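Local atomic coordinates of alpha-1,3-glucanase (Streptomyces thermodiastaticus, PDB entry 7C7D), a protein that hydrolyses the alpha-1,3-glucosidic linkages of alpha-1,3-glucan as a thermostable glycoside hydrolase of family GH87. Residues D56-T60 against N344-L348; Y162-R166 against W323-V327; N455-G461 against T492-P498; P498-F504 against T527-Q533. All blocks are in the same frame, centred on the assembly; numbering follows the deposited sequence.

Contact 1 of 4, residues D56-T60 against N344-L348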
# COMPACT_ATOMS: atom_id res chain seq x y z
N ASP A 56 -9.63 -6.68 -7.61
CA ASP A 56 -11.07 -6.91 -7.75
C ASP A 56 -11.65 -6.82 -6.35
O ASP A 56 -11.46 -7.72 -5.53
CB ASP A 56 -11.30 -8.29 -8.37
CG ASP A 56 -12.76 -8.58 -8.62
OD1 ASP A 56 -13.57 -7.63 -8.59
OD2 ASP A 56 -13.10 -9.75 -8.88
N LEU A 57 -12.33 -5.71 -6.06
CA LEU A 57 -12.74 -5.40 -4.70
C LEU A 57 -14.25 -5.28 -4.61
O LEU A 57 -14.89 -4.72 -5.51
CB LEU A 57 -12.12 -4.07 -4.25
CG LEU A 57 -10.60 -4.04 -4.19
CD1 LEU A 57 -10.07 -2.61 -4.22
CD2 LEU A 57 -10.10 -4.77 -2.94
N PRO A 58 -14.85 -5.76 -3.52
CA PRO A 58 -16.30 -5.67 -3.35
C PRO A 58 -16.74 -4.33 -2.78
O PRO A 58 -17.77 -4.26 -2.10
CB PRO A 58 -16.58 -6.80 -2.35
CG PRO A 58 -15.35 -6.78 -1.47
CD PRO A 58 -14.20 -6.49 -2.41
N PHE A 59 -15.96 -3.28 -3.01
CA PHE A 59 -16.34 -1.94 -2.58
C PHE A 59 -16.00 -0.93 -3.66
O PHE A 59 -15.16 -1.18 -4.54
CB PHE A 59 -15.72 -1.54 -1.22
CG PHE A 59 -14.23 -1.30 -1.24
CD1 PHE A 59 -13.70 -0.06 -1.62
CD2 PHE A 59 -13.35 -2.29 -0.82
CE1 PHE A 59 -12.33 0.16 -1.61
CE2 PHE A 59 -11.98 -2.07 -0.81
CZ PHE A 59 -11.47 -0.84 -1.21
N THR A 60 -16.65 0.23 -3.59
CA THR A 60 -16.37 1.35 -4.46
C THR A 60 -16.12 2.59 -3.61
O THR A 60 -16.88 2.86 -2.67
CB THR A 60 -17.53 1.60 -5.42
OG1 THR A 60 -17.66 0.46 -6.28
CG2 THR A 60 -17.28 2.83 -6.27
N ASN A 344 -6.83 -10.96 -1.36
CA ASN A 344 -8.15 -10.48 -0.94
C ASN A 344 -8.14 -9.98 0.50
O ASN A 344 -9.05 -10.27 1.28
CB ASN A 344 -9.24 -11.54 -1.15
CG ASN A 344 -9.32 -11.99 -2.59
OD1 ASN A 344 -9.08 -13.15 -2.90
ND2 ASN A 344 -9.65 -11.07 -3.48
N ASN A 345 -7.11 -9.22 0.85
CA ASN A 345 -7.00 -8.61 2.17
C ASN A 345 -7.04 -7.10 2.05
O ASN A 345 -6.83 -6.53 0.98
CB ASN A 345 -5.69 -9.01 2.85
CG ASN A 345 -5.49 -10.50 2.90
OD1 ASN A 345 -6.21 -11.20 3.60
ND2 ASN A 345 -4.51 -11.00 2.16
N ARG A 346 -7.30 -6.46 3.18
CA ARG A 346 -7.18 -5.02 3.34
C ARG A 346 -6.08 -4.77 4.36
O ARG A 346 -6.07 -5.38 5.43
CB ARG A 346 -8.47 -4.39 3.86
CG ARG A 346 -9.72 -4.95 3.23
CD ARG A 346 -9.83 -4.56 1.77
NE ARG A 346 -10.91 -5.31 1.14
CZ ARG A 346 -12.20 -5.06 1.35
NH1 ARG A 346 -12.57 -4.05 2.13
NH2 ARG A 346 -13.13 -5.81 0.77
N ILE A 347 -5.14 -3.89 4.01
CA ILE A 347 -4.07 -3.49 4.92
C ILE A 347 -4.12 -1.97 4.99
O ILE A 347 -3.83 -1.28 4.00
CB ILE A 347 -2.70 -3.99 4.46
CG1 ILE A 347 -2.72 -5.52 4.32
CG2 ILE A 347 -1.61 -3.58 5.45
CD1 ILE A 347 -1.48 -6.12 3.66
N LEU A 348 -4.52 -1.44 6.14
CA LEU A 348 -4.82 -0.02 6.29
C LEU A 348 -4.09 0.53 7.50
O LEU A 348 -4.01 -0.13 8.54
CB LEU A 348 -6.31 0.20 6.55
CG LEU A 348 -7.24 -0.52 5.59
CD1 LEU A 348 -8.66 -0.39 6.06
CD2 LEU A 348 -7.08 0.06 4.21
O HOH W 1 -10.59 -8.12 -2.90
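Asp56-Thr60 lies against one coil of a parallel beta-helix, the fold of the pectate lyase-like family, as the chain enters strand 59-63 of the N-terminal beta-sandwich. The contact is small, burying 173 Å² over both sides, and has no direct hydrogen bond. Asn344 comes first on the beta-helix side. Its ND2 stops 4.3 Å short of Asp56 O, and a water fills the gap, donating to Asp56 O at 2.8 Å and accepting from Asn344 ND2 at 3.2 Å. Asn345 turns its side chain away from Asp56-Thr60, bonding to Met322 N and Val319 O of the preceding coil, while its own N is bound by Asn369 OD1 of the next. Such asparagines following one another at a turn of successive coils are familiar from pectate lyase-like beta-helices. Arg346 makes the largest contribution, 76 of the 173 Å². Its side chain reaches Leu57-Phe59, where the guanidinium forms a salt bridge with Glu196 at the end of sandwich strand 188-196. Leu57, Pro58 and Phe59 gather around this charged group: Leu57 CD2 is 4.2 Å from Arg346 NE, and Pro58 CG meets the guanidinium at its edge, 3.3 Å from Arg346 NH2. Phe59, whose ring also packs edge-to-face with Phe370, places its CD2 over one face of the guanidinium, 3.5 Å from Arg346 NH1.

Contact 2 of 4, residues Y162-R166 against W323-V327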
# COMPACT_ATOMS: atom_id res chain seq x y z
N TYR A 162 -3.94 10.80 8.35
CA TYR A 162 -5.26 10.22 8.19
C TYR A 162 -5.34 8.88 8.91
O TYR A 162 -4.36 8.37 9.44
CB TYR A 162 -5.62 10.08 6.70
CG TYR A 162 -5.78 11.42 6.00
CD1 TYR A 162 -4.67 12.11 5.52
CD2 TYR A 162 -7.03 12.01 5.85
CE1 TYR A 162 -4.80 13.34 4.90
CE2 TYR A 162 -7.18 13.25 5.25
CZ TYR A 162 -6.06 13.91 4.78
OH TYR A 162 -6.20 15.14 4.18
N ASP A 163 -6.55 8.33 8.91
CA ASP A 163 -6.88 7.09 9.58
C ASP A 163 -8.16 6.60 8.91
O ASP A 163 -8.84 7.37 8.23
CB ASP A 163 -7.12 7.36 11.07
CG ASP A 163 -7.33 6.12 11.87
OD1 ASP A 163 -6.53 5.18 11.69
OD2 ASP A 163 -8.28 6.09 12.69
N ASN A 164 -8.49 5.33 9.11
CA ASN A 164 -9.69 4.74 8.54
C ASN A 164 -10.59 4.23 9.66
O ASN A 164 -10.13 3.52 10.57
CB ASN A 164 -9.36 3.62 7.56
CG ASN A 164 -8.82 4.16 6.25
OD1 ASN A 164 -9.56 4.33 5.28
ND2 ASN A 164 -7.52 4.47 6.22
N THR A 165 -11.86 4.59 9.59
CA THR A 165 -12.84 4.14 10.56
C THR A 165 -13.99 3.49 9.80
O THR A 165 -14.35 3.93 8.70
CB THR A 165 -13.31 5.33 11.42
OG1 THR A 165 -14.22 4.86 12.41
CG2 THR A 165 -13.98 6.41 10.57
N ARG A 166 -14.53 2.41 10.36
CA ARG A 166 -15.52 1.61 9.65
C ARG A 166 -16.74 1.35 10.51
O ARG A 166 -16.70 1.41 11.74
CB ARG A 166 -14.93 0.28 9.16
CG ARG A 166 -14.65 -0.73 10.26
CD ARG A 166 -14.13 -2.06 9.69
NE ARG A 166 -13.89 -3.03 10.75
CZ ARG A 166 -13.59 -4.31 10.54
NH1 ARG A 166 -13.50 -4.79 9.31
NH2 ARG A 166 -13.39 -5.12 11.58
N TRP A 323 -8.65 -8.27 7.45
CA TRP A 323 -8.59 -6.83 7.65
C TRP A 323 -7.46 -6.57 8.64
O TRP A 323 -7.56 -6.99 9.80
CB TRP A 323 -9.91 -6.34 8.23
CG TRP A 323 -10.01 -4.88 8.47
CD1 TRP A 323 -9.43 -4.17 9.49
CD2 TRP A 323 -10.76 -3.94 7.70
NE1 TRP A 323 -9.77 -2.84 9.38
CE2 TRP A 323 -10.58 -2.68 8.29
CE3 TRP A 323 -11.56 -4.05 6.56
CZ2 TRP A 323 -11.20 -1.53 7.79
CZ3 TRP A 323 -12.16 -2.91 6.05
CH2 TRP A 323 -11.97 -1.67 6.67
N ILE A 324 -6.40 -5.91 8.19
CA ILE A 324 -5.19 -5.71 8.98
C ILE A 324 -5.01 -4.21 9.14
O ILE A 324 -4.98 -3.48 8.14
CB ILE A 324 -3.96 -6.32 8.28
CG1 ILE A 324 -4.19 -7.80 7.96
CG2 ILE A 324 -2.70 -6.10 9.11
CD1 ILE A 324 -4.51 -8.66 9.15
N GLN A 325 -4.90 -3.73 10.38
CA GLN A 325 -4.92 -2.30 10.61
C GLN A 325 -4.19 -1.94 11.90
O GLN A 325 -4.21 -2.71 12.87
CB GLN A 325 -6.37 -1.81 10.67
CG GLN A 325 -6.53 -0.31 10.77
CD GLN A 325 -7.99 0.12 10.84
OE1 GLN A 325 -8.87 -0.66 11.21
NE2 GLN A 325 -8.24 1.37 10.47
N HIS A 326 -3.58 -0.75 11.92
CA HIS A 326 -3.00 -0.19 13.15
C HIS A 326 -1.89 -1.07 13.71
O HIS A 326 -1.80 -1.30 14.92
CB HIS A 326 -4.05 0.12 14.22
CG HIS A 326 -5.02 1.19 13.82
ND1 HIS A 326 -6.28 1.30 14.36
CD2 HIS A 326 -4.91 2.20 12.92
CE1 HIS A 326 -6.91 2.33 13.81
NE2 HIS A 326 -6.10 2.89 12.93
N VAL A 327 -1.04 -1.56 12.81
CA VAL A 327 0.20 -2.24 13.17
C VAL A 327 1.36 -1.47 12.56
O VAL A 327 1.15 -0.45 11.88
CB VAL A 327 0.18 -3.73 12.75
CG1 VAL A 327 -0.87 -4.48 13.54
CG2 VAL A 327 -0.09 -3.88 11.25
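This is a buried interdomain contact, made by side chains reaching between strand 163-166 of the beta-sandwich and strand 323-325 of the beta-helix. The short strand axes pass 10.3 Å apart at 137°, too far for sheet pairing, so long residues span the gap. At one end His326 NE2 donates to Asp163 OD1 at 2.6 Å, a nearly straight His-carboxylate hydrogen bond; the imidazole also stacks on Tyr145. In the middle, Gln325 NE2 donates to the backbone Asn164 O at 2.9 Å and has a second acceptor in Asp349. The other amide atom, Gln325 OE1, takes a hydrogen bond from Trp323 NE1 at 3.0 Å, which ties the indole to the same bridge. Arg166 lays its extended side chain over that indole: Arg166 CZ is 4.0 Å from the centroid of the Trp323 five-membered ring in a cation-pi contact, and Arg166 CD is 3.8 Å from the six-membered ring centroid in a CH-pi contact. Trp267 adds a further cation-pi partner, and Ser266 O accepts from the guanidinium. Side chains thus dock the sandwich onto the outer wall of a parallel beta-helix without merging their sheets.

Contact 3 of 4, residues N455-G461 against T492-P498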
# COMPACT_ATOMS: atom_id res chain seq x y z
N ASN A 455 0.58 -2.07 -15.27
CA ASN A 455 0.32 -1.26 -14.09
C ASN A 455 -0.20 0.12 -14.49
O ASN A 455 0.10 0.64 -15.57
CB ASN A 455 1.60 -1.11 -13.26
CG ASN A 455 2.14 -2.45 -12.82
OD1 ASN A 455 1.63 -3.05 -11.87
ND2 ASN A 455 3.16 -2.95 -13.51
N THR A 456 -1.00 0.72 -13.60
CA THR A 456 -1.53 2.06 -13.76
C THR A 456 -1.08 2.90 -12.58
O THR A 456 -1.30 2.52 -11.42
CB THR A 456 -3.05 2.04 -13.87
OG1 THR A 456 -3.41 1.34 -15.06
CG2 THR A 456 -3.62 3.45 -13.94
N LEU A 457 -0.46 4.04 -12.87
CA LEU A 457 0.19 4.90 -11.88
C LEU A 457 -0.42 6.29 -12.00
O LEU A 457 -0.26 6.95 -13.03
CB LEU A 457 1.70 4.97 -12.13
CG LEU A 457 2.41 3.63 -12.31
CD1 LEU A 457 3.89 3.84 -12.59
CD2 LEU A 457 2.22 2.75 -11.09
N VAL A 458 -1.12 6.73 -10.95
CA VAL A 458 -1.93 7.94 -10.99
C VAL A 458 -1.41 8.91 -9.92
O VAL A 458 -1.40 8.58 -8.73
CB VAL A 458 -3.41 7.62 -10.74
CG1 VAL A 458 -4.25 8.89 -10.82
CG2 VAL A 458 -3.91 6.57 -11.74
N ARG A 459 -0.99 10.10 -10.35
CA ARG A 459 -0.49 11.12 -9.43
C ARG A 459 0.65 10.57 -8.55
O ARG A 459 0.67 10.76 -7.33
CB ARG A 459 -1.61 11.72 -8.58
CG ARG A 459 -2.68 12.47 -9.40
CD ARG A 459 -3.79 13.07 -8.51
NE ARG A 459 -4.41 12.01 -7.71
CZ ARG A 459 -5.42 11.25 -8.13
NH1 ARG A 459 -5.98 11.47 -9.31
NH2 ARG A 459 -5.86 10.26 -7.37
N THR A 460 1.60 9.90 -9.19
CA THR A 460 2.77 9.35 -8.52
C THR A 460 4.04 10.06 -8.97
O THR A 460 4.11 10.62 -10.07
CB THR A 460 2.90 7.82 -8.72
OG1 THR A 460 3.26 7.50 -10.07
CG2 THR A 460 1.61 7.10 -8.31
N GLY A 461 5.05 9.99 -8.11
CA GLY A 461 6.25 10.79 -8.20
C GLY A 461 6.18 12.00 -7.27
O GLY A 461 5.11 12.43 -6.85
N THR A 492 2.01 0.11 -19.60
CA THR A 492 1.90 0.96 -18.42
C THR A 492 1.04 2.17 -18.73
O THR A 492 1.23 2.83 -19.76
CB THR A 492 3.28 1.44 -17.96
OG1 THR A 492 4.19 0.34 -17.91
CG2 THR A 492 3.20 2.05 -16.57
N THR A 493 0.10 2.47 -17.85
CA THR A 493 -0.69 3.69 -17.92
C THR A 493 -0.18 4.62 -16.83
O THR A 493 -0.16 4.24 -15.66
CB THR A 493 -2.17 3.37 -17.72
OG1 THR A 493 -2.59 2.48 -18.77
CG2 THR A 493 -3.03 4.62 -17.75
N ILE A 494 0.25 5.81 -17.22
CA ILE A 494 0.81 6.79 -16.29
C ILE A 494 0.04 8.10 -16.48
O ILE A 494 0.07 8.69 -17.56
CB ILE A 494 2.33 7.00 -16.49
CG1 ILE A 494 3.07 5.66 -16.37
CG2 ILE A 494 2.85 8.02 -15.50
CD1 ILE A 494 4.58 5.75 -16.53
N THR A 495 -0.67 8.52 -15.43
CA THR A 495 -1.65 9.59 -15.56
C THR A 495 -1.44 10.64 -14.48
O THR A 495 -1.33 10.30 -13.29
CB THR A 495 -3.06 9.00 -15.43
OG1 THR A 495 -3.21 7.97 -16.42
CG2 THR A 495 -4.14 10.06 -15.62
N ASP A 496 -1.39 11.91 -14.90
CA ASP A 496 -1.40 13.04 -13.97
C ASP A 496 -0.19 13.01 -13.03
O ASP A 496 -0.30 13.31 -11.84
CB ASP A 496 -2.71 13.11 -13.19
CG ASP A 496 -3.92 13.29 -14.10
OD1 ASP A 496 -3.76 13.76 -15.24
OD2 ASP A 496 -5.05 12.96 -13.68
N SER A 497 0.97 12.66 -13.57
CA SER A 497 2.18 12.64 -12.76
C SER A 497 2.60 14.07 -12.45
O SER A 497 2.68 14.90 -13.36
CB SER A 497 3.30 11.98 -13.53
OG SER A 497 2.98 10.66 -13.91
N PRO A 498 2.90 14.40 -11.19
CA PRO A 498 3.32 15.78 -10.90
C PRO A 498 4.66 16.13 -11.50
O PRO A 498 4.90 17.30 -11.84
CB PRO A 498 3.33 15.84 -9.37
CG PRO A 498 3.45 14.41 -8.93
CD PRO A 498 2.72 13.61 -9.97
O HOH W 2 3.56 -1.73 -16.22
O HOH W 3 -1.99 -0.15 -18.13
O HOH W 4 1.69 8.99 -12.01
O HOH W 5 -5.76 13.71 -11.19
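Leu457 overlaps Ile494 of the next coil, with Leu457 CD1 4.3 Å from Ile494 CG1, and it also packs on Ile422 and Ile432 in the interior. Thr456, Val458, Thr493 and Thr495 face the other way. Between the strands, whose axes lie 4.7 Å apart at 7°, the parallel hydrogen bonds run Thr493 N to Asn455 O (2.9 Å), Leu457 N to Thr493 O (2.8 Å), Thr495 N to Leu457 O (2.9 Å) and Arg459 N to Thr495 O (3.0 Å). Each strand is followed by a residue in the left-handed helical region, Arg459 (phi/psi 55/47°) and Asp496 (61/40°), which turns the chain into the next side. The two side chains touch, Arg459 CG 3.8 Å from Asp496 CB; a water joins Arg459 NH1 (2.9 Å) to Asp496 OD2 (2.7 Å), while Asp424 forms a salt bridge with the guanidinium. Past the turn, Pro498 CG lies 3.3 Å from Gly461 O. Strands in register followed by matching turns are the hallmark of consecutive coils in a parallel beta-helix.

Contact 4 of 4, residues P498-F504 against T527-Q533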
# COMPACT_ATOMS: atom_id res chain seq x y z
N PRO A 498 2.90 14.40 -11.19
CA PRO A 498 3.32 15.78 -10.90
C PRO A 498 4.66 16.13 -11.50
O PRO A 498 4.90 17.30 -11.84
CB PRO A 498 3.33 15.84 -9.37
CG PRO A 498 3.45 14.41 -8.93
CD PRO A 498 2.72 13.61 -9.97
N TYR A 499 5.55 15.14 -11.66
CA TYR A 499 6.88 15.37 -12.22
C TYR A 499 7.03 14.50 -13.46
O TYR A 499 6.26 14.66 -14.40
CB TYR A 499 7.96 15.26 -11.15
CG TYR A 499 7.74 16.34 -10.11
CD1 TYR A 499 8.18 17.64 -10.35
CD2 TYR A 499 7.03 16.09 -8.95
CE1 TYR A 499 7.95 18.64 -9.45
CE2 TYR A 499 6.80 17.10 -8.02
CZ TYR A 499 7.26 18.37 -8.29
OH TYR A 499 7.04 19.39 -7.39
N SER A 500 7.98 13.56 -13.47
CA SER A 500 8.27 12.77 -14.65
C SER A 500 7.50 11.45 -14.63
O SER A 500 7.02 10.99 -13.59
CB SER A 500 9.76 12.50 -14.73
OG SER A 500 10.21 12.00 -13.48
N ALA A 501 7.42 10.83 -15.80
CA ALA A 501 6.75 9.52 -15.94
C ALA A 501 7.74 8.39 -15.68
O ALA A 501 7.65 7.70 -14.66
CB ALA A 501 6.08 9.41 -17.31
N PHE A 502 8.70 8.19 -16.58
CA PHE A 502 9.73 7.17 -16.43
C PHE A 502 11.03 7.83 -16.00
O PHE A 502 11.45 8.83 -16.59
CB PHE A 502 9.97 6.44 -17.75
CG PHE A 502 8.77 5.70 -18.28
CD1 PHE A 502 8.43 4.45 -17.77
CD2 PHE A 502 8.00 6.23 -19.30
CE1 PHE A 502 7.34 3.76 -18.25
CE2 PHE A 502 6.90 5.54 -19.80
CZ PHE A 502 6.57 4.31 -19.26
N GLU A 503 11.68 7.26 -14.98
CA GLU A 503 12.96 7.77 -14.50
C GLU A 503 13.99 6.65 -14.50
O GLU A 503 13.71 5.54 -14.04
CB GLU A 503 12.82 8.33 -13.08
CG GLU A 503 14.14 8.78 -12.48
CD GLU A 503 14.07 9.14 -11.02
OE1 GLU A 503 13.04 8.87 -10.36
OE2 GLU A 503 15.07 9.70 -10.52
N PHE A 504 15.17 6.94 -15.03
CA PHE A 504 16.29 6.01 -15.03
C PHE A 504 17.44 6.72 -14.34
O PHE A 504 17.86 7.80 -14.76
CB PHE A 504 16.63 5.60 -16.47
CG PHE A 504 15.43 5.09 -17.20
CD1 PHE A 504 14.89 3.86 -16.87
CD2 PHE A 504 14.78 5.86 -18.14
CE1 PHE A 504 13.75 3.39 -17.50
CE2 PHE A 504 13.64 5.40 -18.77
CZ PHE A 504 13.13 4.16 -18.46
N THR A 527 1.71 14.75 -17.89
CA THR A 527 2.95 14.62 -17.15
C THR A 527 3.48 16.02 -16.84
O THR A 527 3.60 16.85 -17.74
CB THR A 527 3.96 13.85 -17.99
OG1 THR A 527 3.41 12.58 -18.36
CG2 THR A 527 5.25 13.64 -17.25
N GLY A 528 3.78 16.27 -15.57
CA GLY A 528 4.19 17.61 -15.18
C GLY A 528 5.48 18.07 -15.84
O GLY A 528 5.59 19.22 -16.27
N THR A 529 6.47 17.18 -15.94
CA THR A 529 7.74 17.56 -16.54
C THR A 529 8.03 16.75 -17.81
O THR A 529 7.64 17.16 -18.90
CB THR A 529 8.88 17.47 -15.52
OG1 THR A 529 8.95 16.16 -14.97
CG2 THR A 529 8.67 18.48 -14.38
N VAL A 530 8.71 15.61 -17.68
CA VAL A 530 9.20 14.88 -18.84
C VAL A 530 8.68 13.45 -18.84
O VAL A 530 8.46 12.84 -17.78
CB VAL A 530 10.74 14.90 -18.94
CG1 VAL A 530 11.24 16.32 -19.11
CG2 VAL A 530 11.38 14.25 -17.71
N VAL A 531 8.51 12.89 -20.04
CA VAL A 531 8.14 11.48 -20.15
C VAL A 531 9.29 10.58 -19.71
O VAL A 531 9.07 9.56 -19.04
CB VAL A 531 7.64 11.17 -21.58
CG1 VAL A 531 7.32 9.68 -21.71
CG2 VAL A 531 6.41 12.01 -21.88
N VAL A 532 10.52 10.94 -20.06
CA VAL A 532 11.71 10.16 -19.71
C VAL A 532 12.70 11.09 -19.02
O VAL A 532 13.17 12.07 -19.63
CB VAL A 532 12.36 9.50 -20.93
CG1 VAL A 532 13.64 8.77 -20.50
CG2 VAL A 532 11.40 8.52 -21.59
N GLN A 533 13.02 10.78 -17.77
CA GLN A 533 14.02 11.50 -16.98
C GLN A 533 15.22 10.56 -16.86
O GLN A 533 15.20 9.64 -16.04
CB GLN A 533 13.44 11.87 -15.63
CG GLN A 533 14.36 12.65 -14.71
CD GLN A 533 13.69 12.98 -13.39
OE1 GLN A 533 12.58 13.51 -13.35
NE2 GLN A 533 14.37 12.66 -12.29
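Two successive turns run side by side in parallel, each leading into a short strand. Tyr499 O accepts from Thr529 N at 3.0 Å; then two neighbouring amides are bound by two neighbouring carbonyls, Ala501 N to Val530 O at 3.0 Å and Phe502 N to Val531 O at 2.8 Å. This break in the usual beta pattern falls where the chain turns a corner at Val531. Regular parallel pairing follows, Gln533 N to Phe502 O at 2.8 Å and Phe504 N to Gln533 O at 2.9 Å. Gly528 fits its place because a CB there would clash with Pro498 O; its CA makes a CA-H...O contact with that oxygen at 3.4 Å. Ser500 OG donates to Gln533 OE1 at 2.8 Å, and Gln533 NE2 is held by Glu535 and Pro470 O. Glu503, on the same face as Gln533, is bound to Gly472 N. On the face of Phe502 and Val532, Phe504 CE2 is 3.8 Å from Val532 CG1; at the corner, Phe502 CD2 lies 4.3 Å from Val531 CG1. In the 11-strand parallel sheet, strand 502-505 lies between 474-477 and 530-534; Phe502 fills the interior of the beta-helix against strands 486-495 and 517-527, while Val531 and Val532 pack on strand 538-550 and on Trp578.

How the contacts relate
Contacts 1 and 2 join the N-terminal beta-sandwich to the beta-helix, whereas contacts 3 and 4 stack coils within it. Contact 2 is nested inside the chain loop closed by contact 1; their centres are 13 Å apart, and strands 323-325 and 341-348 are sheet neighbours, so the sandwich grips adjacent coils. Contacts 3 and 4 follow in series, with centres 10 Å apart and Pro498 in common, the chain passing from strand 486-495 round the corner into strand 502-505. Contact 3 lies in the large parallel sheet that contacts 1 and 2 reach through strands 341-348 and 323-325, but its centre is about 25 Å from that of contact 2, across the chain's centre. Repeated stacking thus builds the long body on which the sandwich docks.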